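Local coordinates for ABC transporter, substrate-binding protein (Streptococcus pneumoniae, PDB 5G5Y), which binds short- and long-chain fructooligosaccharides such as kestose, nystose and inulin, but not sucrose, as the solute-binding protein of the FusABC-MsmK importer, at residues T156-K168 against K232-D244. Residues are numbered along the deposited sequence; the frame is centred on the assembly and turned at random.
Sequences TTDDLIKVLEAFK and KFIRQLQEKGLID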
ATOM      1  N   THR A 156      12.020 -12.153  23.075  1.00 21.30           N
ATOM      2  CA  THR A 156      11.449 -13.401  22.608  1.00 21.01           C
ATOM      3  C   THR A 156       9.934 -13.358  22.779  1.00 19.32           C
ATOM      4  O   THR A 156       9.394 -12.550  23.553  1.00 18.87           O
ATOM      5  CB  THR A 156      11.971 -14.614  23.410  1.00 22.45           C
ATOM      6  OG1 THR A 156      11.369 -14.636  24.725  1.00 21.68           O
ATOM      7  CG2 THR A 156      13.506 -14.589  23.523  1.00 23.82           C
ATOM      8  N   THR A 157       9.250 -14.265  22.094  1.00 18.13           N
ATOM      9  CA  THR A 157       7.817 -14.398  22.261  1.00 18.15           C
ATOM     10  C   THR A 157       7.432 -14.777  23.710  1.00 19.16           C
ATOM     11  O   THR A 157       6.407 -14.303  24.212  1.00 18.32           O
ATOM     12  CB  THR A 157       7.210 -15.389  21.242  1.00 17.70           C
ATOM     13  OG1 THR A 157       7.887 -16.649  21.278  1.00 18.44           O
ATOM     14  CG2 THR A 157       7.346 -14.769  19.837  1.00 19.07           C
ATOM     15  N   ASP A 158       8.245 -15.605  24.352  1.00 20.98           N
ATOM     16  CA  ASP A 158       8.004 -15.956  25.775  1.00 23.61           C
ATOM     17  C   ASP A 158       8.182 -14.737  26.697  1.00 22.60           C
ATOM     18  O   ASP A 158       7.372 -14.546  27.593  1.00 23.63           O
ATOM     19  CB  ASP A 158       8.881 -17.128  26.213  1.00 27.95           C
ATOM     20  CG  ASP A 158       8.276 -18.490  25.858  1.00 31.90           C
ATOM     21  OD1 ASP A 158       7.168 -18.553  25.270  1.00 36.29           O
ATOM     22  OD2 ASP A 158       8.903 -19.519  26.184  1.00 40.72           O
ATOM     23  N   ASP A 159       9.191 -13.889  26.441  1.00 22.67           N
ATOM     24  CA  ASP A 159       9.332 -12.591  27.156  1.00 22.96           C
ATOM     25  C   ASP A 159       8.126 -11.713  26.997  1.00 21.57           C
ATOM     26  O   ASP A 159       7.680 -11.045  27.968  1.00 23.28           O
ATOM     27  CB  ASP A 159      10.510 -11.739  26.650  1.00 25.24           C
ATOM     28  CG  ASP A 159      11.859 -12.319  26.951  1.00 28.25           C
ATOM     29  OD1 ASP A 159      11.974 -13.176  27.852  1.00 29.44           O
ATOM     30  OD2 ASP A 159      12.826 -11.893  26.259  1.00 29.34           O
ATOM     31  N   LEU A 160       7.576 -11.683  25.784  1.00 20.34           N
ATOM     32  CA  LEU A 160       6.399 -10.870  25.525  1.00 19.22           C
ATOM     33  C   LEU A 160       5.237 -11.338  26.385  1.00 18.82           C
ATOM     34  O   LEU A 160       4.515 -10.533  26.925  1.00 19.05           O
ATOM     35  CB  LEU A 160       5.997 -10.905  24.037  1.00 19.37           C
ATOM     36  CG  LEU A 160       4.750 -10.115  23.640  1.00 20.09           C
ATOM     37  CD1 LEU A 160       4.874  -8.614  23.970  1.00 20.83           C
ATOM     38  CD2 LEU A 160       4.411 -10.332  22.187  1.00 19.85           C
ATOM     39  N   ILE A 161       5.030 -12.643  26.492  1.00 20.18           N
ATOM     40  CA  ILE A 161       3.953 -13.127  27.361  1.00 21.15           C
ATOM     41  C   ILE A 161       4.152 -12.571  28.812  1.00 21.39           C
ATOM     42  O   ILE A 161       3.205 -12.040  29.384  1.00 21.50           O
ATOM     43  CB  ILE A 161       3.874 -14.655  27.373  1.00 20.78           C
ATOM     44  CG1 ILE A 161       3.392 -15.182  26.016  1.00 21.66           C
ATOM     45  CG2 ILE A 161       2.901 -15.122  28.453  1.00 21.20           C
ATOM     46  CD1 ILE A 161       3.562 -16.677  25.840  1.00 22.56           C
ATOM     47  N   LYS A 162       5.383 -12.644  29.335  1.00 22.82           N
ATOM     48  CA  LYS A 162       5.712 -12.178  30.712  1.00 26.03           C
ATOM     49  C   LYS A 162       5.469 -10.681  30.870  1.00 24.22           C
ATOM     50  O   LYS A 162       4.848 -10.238  31.819  1.00 23.13           O
ATOM     51  CB  LYS A 162       7.165 -12.516  31.104  1.00 29.91           C
ATOM     52  CG  LYS A 162       7.504 -14.011  31.153  1.00 37.09           C
ATOM     53  CD  LYS A 162       8.932 -14.268  31.644  1.00 43.52           C
ATOM     54  CE  LYS A 162       9.462 -15.659  31.259  1.00 48.89           C
ATOM     55  NZ  LYS A 162      10.135 -15.691  29.913  1.00 52.13           N
ATOM     56  N   VAL A 163       5.886  -9.893  29.886  1.00 21.76           N
ATOM     57  CA  VAL A 163       5.582  -8.468  29.875  1.00 20.33           C
ATOM     58  C   VAL A 163       4.096  -8.147  29.823  1.00 20.36           C
ATOM     59  O   VAL A 163       3.617  -7.226  30.517  1.00 20.23           O
ATOM     60  CB  VAL A 163       6.341  -7.775  28.701  1.00 21.58           C
ATOM     61  CG1 VAL A 163       5.766  -6.423  28.350  1.00 22.25           C
ATOM     62  CG2 VAL A 163       7.793  -7.666  29.069  1.00 22.94           C
ATOM     63  N   LEU A 164       3.345  -8.853  28.971  1.00 18.52           N
ATOM     64  CA  LEU A 164       1.921  -8.600  28.903  1.00 18.34           C
ATOM     65  C   LEU A 164       1.208  -8.951  30.239  1.00 17.98           C
ATOM     66  O   LEU A 164       0.253  -8.278  30.634  1.00 18.76           O
ATOM     67  CB  LEU A 164       1.281  -9.386  27.745  1.00 18.49           C
ATOM     68  CG  LEU A 164       1.805  -9.005  26.340  1.00 18.74           C
ATOM     69  CD1 LEU A 164       1.252  -9.958  25.311  1.00 18.30           C
ATOM     70  CD2 LEU A 164       1.480  -7.578  25.956  1.00 19.09           C
ATOM     71  N   GLU A 165       1.646 -10.014  30.888  1.00 20.00           N
ATOM     72  CA  GLU A 165       1.074 -10.390  32.215  1.00 23.23           C
ATOM     73  C   GLU A 165       1.349  -9.329  33.274  1.00 22.76           C
ATOM     74  O   GLU A 165       0.458  -9.009  34.067  1.00 25.97           O
ATOM     75  CB  GLU A 165       1.612 -11.723  32.649  1.00 25.18           C
ATOM     76  CG  GLU A 165       1.019 -12.820  31.793  1.00 28.80           C
ATOM     77  CD  GLU A 165       1.470 -14.197  32.183  1.00 31.37           C
ATOM     78  OE1 GLU A 165       2.684 -14.409  32.328  1.00 35.70           O
ATOM     79  OE2 GLU A 165       0.585 -15.067  32.289  1.00 38.02           O
ATOM     80  N   ALA A 166       2.547  -8.767  33.238  1.00 25.54           N
ATOM     81  CA  ALA A 166       2.912  -7.616  34.109  1.00 26.79           C
ATOM     82  C   ALA A 166       2.079  -6.373  33.790  1.00 27.49           C
ATOM     83  O   ALA A 166       1.594  -5.691  34.706  1.00 28.61           O
ATOM     84  CB  ALA A 166       4.400  -7.325  34.023  1.00 27.42           C
ATOM     85  N   PHE A 167       1.856  -6.090  32.503  1.00 26.09           N
ATOM     86  CA  PHE A 167       0.912  -5.043  32.113  1.00 25.09           C
ATOM     87  C   PHE A 167      -0.506  -5.336  32.613  1.00 25.87           C
ATOM     88  O   PHE A 167      -1.231  -4.427  33.009  1.00 26.28           O
ATOM     89  CB  PHE A 167       0.807  -4.885  30.581  1.00 25.21           C
ATOM     90  CG  PHE A 167       2.037  -4.338  29.896  1.00 24.64           C
ATOM     91  CD1 PHE A 167       3.110  -3.752  30.595  1.00 24.27           C
ATOM     92  CD2 PHE A 167       2.080  -4.340  28.510  1.00 23.11           C
ATOM     93  CE1 PHE A 167       4.203  -3.244  29.915  1.00 23.53           C
ATOM     94  CE2 PHE A 167       3.170  -3.818  27.825  1.00 23.63           C
ATOM     95  CZ  PHE A 167       4.224  -3.257  28.521  1.00 24.27           C
ATOM     96  N   LYS A 168      -0.930  -6.594  32.527  1.00 26.57           N
ATOM     97  CA  LYS A 168      -2.288  -6.958  32.954  1.00 28.60           C
ATOM     98  C   LYS A 168      -2.486  -6.722  34.456  1.00 26.60           C
ATOM     99  O   LYS A 168      -3.477  -6.137  34.849  1.00 26.61           O
ATOM    100  CB  LYS A 168      -2.602  -8.423  32.608  1.00 28.40           C
ATOM    101  CG  LYS A 168      -4.070  -8.836  32.736  1.00 31.34           C
ATOM    102  CD  LYS A 168      -4.184 -10.357  32.691  1.00 35.54           C
ATOM    103  CE  LYS A 168      -5.439 -10.881  33.329  1.00 40.05           C
ATOM    104  NZ  LYS A 168      -6.628 -10.474  32.536  1.00 46.60           N
ATOM    105  N   LYS A 232      -1.414 -20.667  17.659  1.00 15.70           N
ATOM    106  CA  LYS A 232      -1.359 -21.254  18.999  1.00 16.84           C
ATOM    107  C   LYS A 232      -0.773 -20.237  19.980  1.00 16.96           C
ATOM    108  O   LYS A 232      -1.199 -20.178  21.123  1.00 15.55           O
ATOM    109  CB  LYS A 232      -0.562 -22.534  19.009  1.00 17.22           C
ATOM    110  CG  LYS A 232      -1.319 -23.646  18.308  1.00 18.74           C
ATOM    111  CD  LYS A 232      -0.490 -24.904  18.223  1.00 23.07           C
ATOM    112  CE  LYS A 232      -0.427 -25.575  19.578  1.00 27.18           C
ATOM    113  NZ  LYS A 232      -0.189 -27.033  19.424  1.00 32.92           N
ATOM    114  N   PHE A 233       0.129 -19.386  19.495  1.00 16.38           N
ATOM    115  CA  PHE A 233       0.697 -18.324  20.352  1.00 17.48           C
ATOM    116  C   PHE A 233      -0.358 -17.270  20.720  1.00 18.35           C
ATOM    117  O   PHE A 233      -0.521 -16.925  21.897  1.00 19.41           O
ATOM    118  CB  PHE A 233       1.922 -17.654  19.680  1.00 17.68           C
ATOM    119  CG  PHE A 233       2.464 -16.493  20.457  1.00 17.93           C
ATOM    120  CD1 PHE A 233       3.208 -16.713  21.626  1.00 18.22           C
ATOM    121  CD2 PHE A 233       2.256 -15.192  20.034  1.00 18.70           C
ATOM    122  CE1 PHE A 233       3.684 -15.646  22.371  1.00 18.31           C
ATOM    123  CE2 PHE A 233       2.759 -14.108  20.783  1.00 19.11           C
ATOM    124  CZ  PHE A 233       3.482 -14.342  21.932  1.00 19.17           C
ATOM    125  N   ILE A 234      -1.119 -16.790  19.731  1.00 17.08           N
ATOM    126  CA  ILE A 234      -2.144 -15.798  20.004  1.00 15.73           C
ATOM    127  C   ILE A 234      -3.225 -16.441  20.936  1.00 16.18           C
ATOM    128  O   ILE A 234      -3.717 -15.770  21.870  1.00 15.96           O
ATOM    129  CB  ILE A 234      -2.763 -15.223  18.718  1.00 16.10           C
ATOM    130  CG1 ILE A 234      -1.678 -14.594  17.796  1.00 15.96           C
ATOM    131  CG2 ILE A 234      -3.825 -14.166  19.060  1.00 16.22           C
ATOM    132  CD1 ILE A 234      -0.845 -13.500  18.416  1.00 16.19           C
ATOM    133  N   ARG A 235      -3.553 -17.708  20.696  1.00 14.51           N
ATOM    134  CA  ARG A 235      -4.443 -18.465  21.633  1.00 15.61           C
ATOM    135  C   ARG A 235      -3.938 -18.467  23.102  1.00 16.38           C
ATOM    136  O   ARG A 235      -4.721 -18.298  24.032  1.00 17.42           O
ATOM    137  CB  ARG A 235      -4.667 -19.873  21.135  1.00 16.21           C
ATOM    138  CG  ARG A 235      -5.402 -20.784  22.106  1.00 16.37           C
ATOM    139  CD  ARG A 235      -6.805 -20.315  22.415  1.00 16.53           C
ATOM    140  NE  ARG A 235      -7.437 -21.185  23.421  1.00 18.59           N
ATOM    141  CZ  ARG A 235      -8.651 -20.997  23.944  1.00 19.49           C
ATOM    142  NH1 ARG A 235      -9.407 -19.991  23.570  1.00 18.78           N
ATOM    143  NH2 ARG A 235      -9.104 -21.834  24.876  1.00 22.29           N
ATOM    144  N   GLN A 236      -2.653 -18.682  23.290  1.00 16.10           N
ATOM    145  CA  GLN A 236      -2.031 -18.551  24.614  1.00 19.30           C
ATOM    146  C   GLN A 236      -2.287 -17.196  25.222  1.00 17.95           C
ATOM    147  O   GLN A 236      -2.666 -17.126  26.394  1.00 17.96           O
ATOM    148  CB  GLN A 236      -0.529 -18.773  24.571  1.00 22.04           C
ATOM    149  CG  GLN A 236      -0.062 -20.192  24.353  1.00 24.66           C
ATOM    150  CD  GLN A 236       1.473 -20.235  24.300  1.00 28.79           C
ATOM    151  OE1 GLN A 236       2.074 -20.111  23.232  1.00 29.83           O
ATOM    152  NE2 GLN A 236       2.101 -20.352  25.459  1.00 28.97           N
ATOM    153  N   LEU A 237      -2.125 -16.122  24.439  1.00 17.44           N
ATOM    154  CA  LEU A 237      -2.459 -14.785  24.936  1.00 18.08           C
ATOM    155  C   LEU A 237      -3.912 -14.675  25.332  1.00 18.91           C
ATOM    156  O   LEU A 237      -4.218 -14.074  26.380  1.00 20.96           O
ATOM    157  CB  LEU A 237      -2.158 -13.665  23.924  1.00 18.21           C
ATOM    158  CG  LEU A 237      -0.750 -13.640  23.379  1.00 17.82           C
ATOM    159  CD1 LEU A 237      -0.566 -12.445  22.425  1.00 17.72           C
ATOM    160  CD2 LEU A 237       0.281 -13.632  24.485  1.00 19.40           C
ATOM    161  N   GLN A 238      -4.810 -15.214  24.512  1.00 17.94           N
ATOM    162  CA  GLN A 238      -6.222 -15.171  24.821  1.00 20.87           C
ATOM    163  C   GLN A 238      -6.511 -15.915  26.142  1.00 20.61           C
ATOM    164  O   GLN A 238      -7.285 -15.421  26.975  1.00 22.71           O
ATOM    165  CB  GLN A 238      -7.051 -15.794  23.691  1.00 22.18           C
ATOM    166  CG  GLN A 238      -8.561 -15.874  23.943  1.00 24.17           C
ATOM    167  CD  GLN A 238      -9.260 -14.534  24.020  1.00 28.35           C
ATOM    168  OE1 GLN A 238      -8.741 -13.490  23.592  1.00 29.69           O
ATOM    169  NE2 GLN A 238     -10.476 -14.562  24.536  1.00 31.33           N
ATOM    170  N   GLU A 239      -5.936 -17.101  26.301  1.00 21.78           N
ATOM    171  CA  GLU A 239      -6.210 -17.944  27.494  1.00 24.48           C
ATOM    172  C   GLU A 239      -5.720 -17.253  28.764  1.00 26.29           C
ATOM    173  O   GLU A 239      -6.330 -17.406  29.821  1.00 25.59           O
ATOM    174  CB  GLU A 239      -5.532 -19.290  27.367  1.00 26.30           C
ATOM    175  CG  GLU A 239      -6.172 -20.227  26.356  1.00 29.42           C
ATOM    176  CD  GLU A 239      -5.376 -21.522  26.193  1.00 32.70           C
ATOM    177  OE1 GLU A 239      -4.389 -21.716  26.902  1.00 38.49           O
ATOM    178  OE2 GLU A 239      -5.733 -22.379  25.374  1.00 35.39           O
ATOM    179  N   LYS A 240      -4.627 -16.501  28.652  1.00 23.61           N
ATOM    180  CA  LYS A 240      -4.105 -15.718  29.779  1.00 25.92           C
ATOM    181  C   LYS A 240      -4.808 -14.397  30.060  1.00 25.33           C
ATOM    182  O   LYS A 240      -4.350 -13.647  30.897  1.00 26.65           O
ATOM    183  CB  LYS A 240      -2.615 -15.520  29.593  1.00 27.34           C
ATOM    184  CG  LYS A 240      -1.866 -16.841  29.656  1.00 29.91           C
ATOM    185  CD  LYS A 240      -0.425 -16.676  29.256  1.00 31.56           C
ATOM    186  CE  LYS A 240       0.237 -18.002  28.926  1.00 34.01           C
ATOM    187  NZ  LYS A 240       0.658 -18.705  30.165  1.00 35.14           N
ATOM    188  N   GLY A 241      -5.901 -14.100  29.359  1.00 24.67           N
ATOM    189  CA  GLY A 241      -6.632 -12.832  29.519  1.00 25.77           C
ATOM    190  C   GLY A 241      -5.866 -11.603  29.076  1.00 26.05           C
ATOM    191  O   GLY A 241      -6.053 -10.507  29.612  1.00 23.12           O
ATOM    192  N   LEU A 242      -4.992 -11.765  28.088  1.00 23.85           N
ATOM    193  CA  LEU A 242      -4.110 -10.666  27.699  1.00 22.28           C
ATOM    194  C   LEU A 242      -4.629  -9.885  26.499  1.00 22.18           C
ATOM    195  O   LEU A 242      -4.128  -8.779  26.237  1.00 22.67           O
ATOM    196  CB  LEU A 242      -2.713 -11.217  27.440  1.00 22.23           C
ATOM    197  CG  LEU A 242      -2.037 -11.935  28.614  1.00 22.95           C
ATOM    198  CD1 LEU A 242      -0.715 -12.607  28.203  1.00 21.98           C
ATOM    199  CD2 LEU A 242      -1.813 -10.979  29.788  1.00 24.20           C
ATOM    200  N   ILE A 243      -5.631 -10.415  25.782  1.00 20.48           N
ATOM    201  CA  ILE A 243      -6.159  -9.769  24.591  1.00 21.08           C
ATOM    202  C   ILE A 243      -7.356  -8.901  24.943  1.00 23.18           C
ATOM    203  O   ILE A 243      -8.212  -9.301  25.735  1.00 22.08           O
ATOM    204  CB  ILE A 243      -6.558 -10.792  23.475  1.00 20.03           C
ATOM    205  CG1 ILE A 243      -5.339 -11.654  23.081  1.00 19.82           C
ATOM    206  CG2 ILE A 243      -7.102 -10.057  22.259  1.00 19.84           C
ATOM    207  CD1 ILE A 243      -5.593 -12.652  21.950  1.00 20.59           C
ATOM    208  N   ASP A 244      -7.380  -7.702  24.359  1.00 21.83           N
ATOM    209  CA  ASP A 244      -8.545  -6.837  24.317  1.00 23.95           C
ATOM    210  C   ASP A 244      -9.840  -7.630  24.114  1.00 26.53           C
ATOM    211  O   ASP A 244     -10.016  -8.290  23.088  1.00 20.64           O
ATOM    212  CB  ASP A 244      -8.340  -5.798  23.173  1.00 24.77           C
ATOM    213  CG  ASP A 244      -9.262  -4.598  23.265  1.00 26.03           C
ATOM    214  OD1 ASP A 244     -10.360  -4.740  23.831  1.00 25.94           O
ATOM    215  OD2 ASP A 244      -8.915  -3.510  22.720  1.00 24.44           O
TER
HETATM  216  O   HOH W   1      -2.565 -14.107  32.965  1.00 44.27           O
HETATM  217  O   HOH W   2       2.084 -17.390  31.872  1.00 69.41           O
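Phe233 reaches across to the first turns of helix 157-168, its ring carried there by a chi1 of 175° that sets CG anti to the backbone N. Thr157 CG2 lies over one face of that ring, Leu160 CD2 comes up at its edge, and Ile161 CD1 approaches obliquely to 3.6 Å from Phe233 CE1. Ile161 is shared further along: its CG1 packs on Leu237 CD2, while Ile161 CG2 rests on the aliphatic part of Lys240, 3.8 Å from Lys240 CD. Leu237 CD2 also meets Leu164 CD1. Beyond the end of helix 232-239, Leu242 takes over, its two methyls spread over Leu164 CB, Glu165 CG and the start of the Lys168 chain; Leu242 CD2 sits 3.5 Å from Leu164 O.

The polar contacts gather at the C-terminal end. Lys168 runs out extended and bends at its last torsion, which brings NZ within 3.0 Å of Gly241 O, a hydrogen bond 31° off the carbonyl plane. That carbonyl belongs to the C-prime glycine of a Schellman motif, in which Leu242 N bonds back to Leu237 O. Glu165 and Lys240 do not pair directly, OE2 and NZ being 4.2 Å apart; a water bridges them, donating to Glu165 OE2 and accepting from Lys240 NZ. A second water bonds Lys240 O firmly and Glu165 OE2 weakly. The Lys168 side chain lies beside a calcium site, about 6 Å from the side chain of the ligand Glu180.

This is near-parallel helix packing against one sheet of a solute-binding protein, the axes 11.2 Å apart and crossing at -20°. Both helices pack on the mixed sheet that includes strands 181-183 and 264-269: Leu160 and Leu164 on Val266, Leu237 on Phe183. Elsewhere on helix 225-239, Ile234 and Gln238 touch Ile454 of helix 429-455.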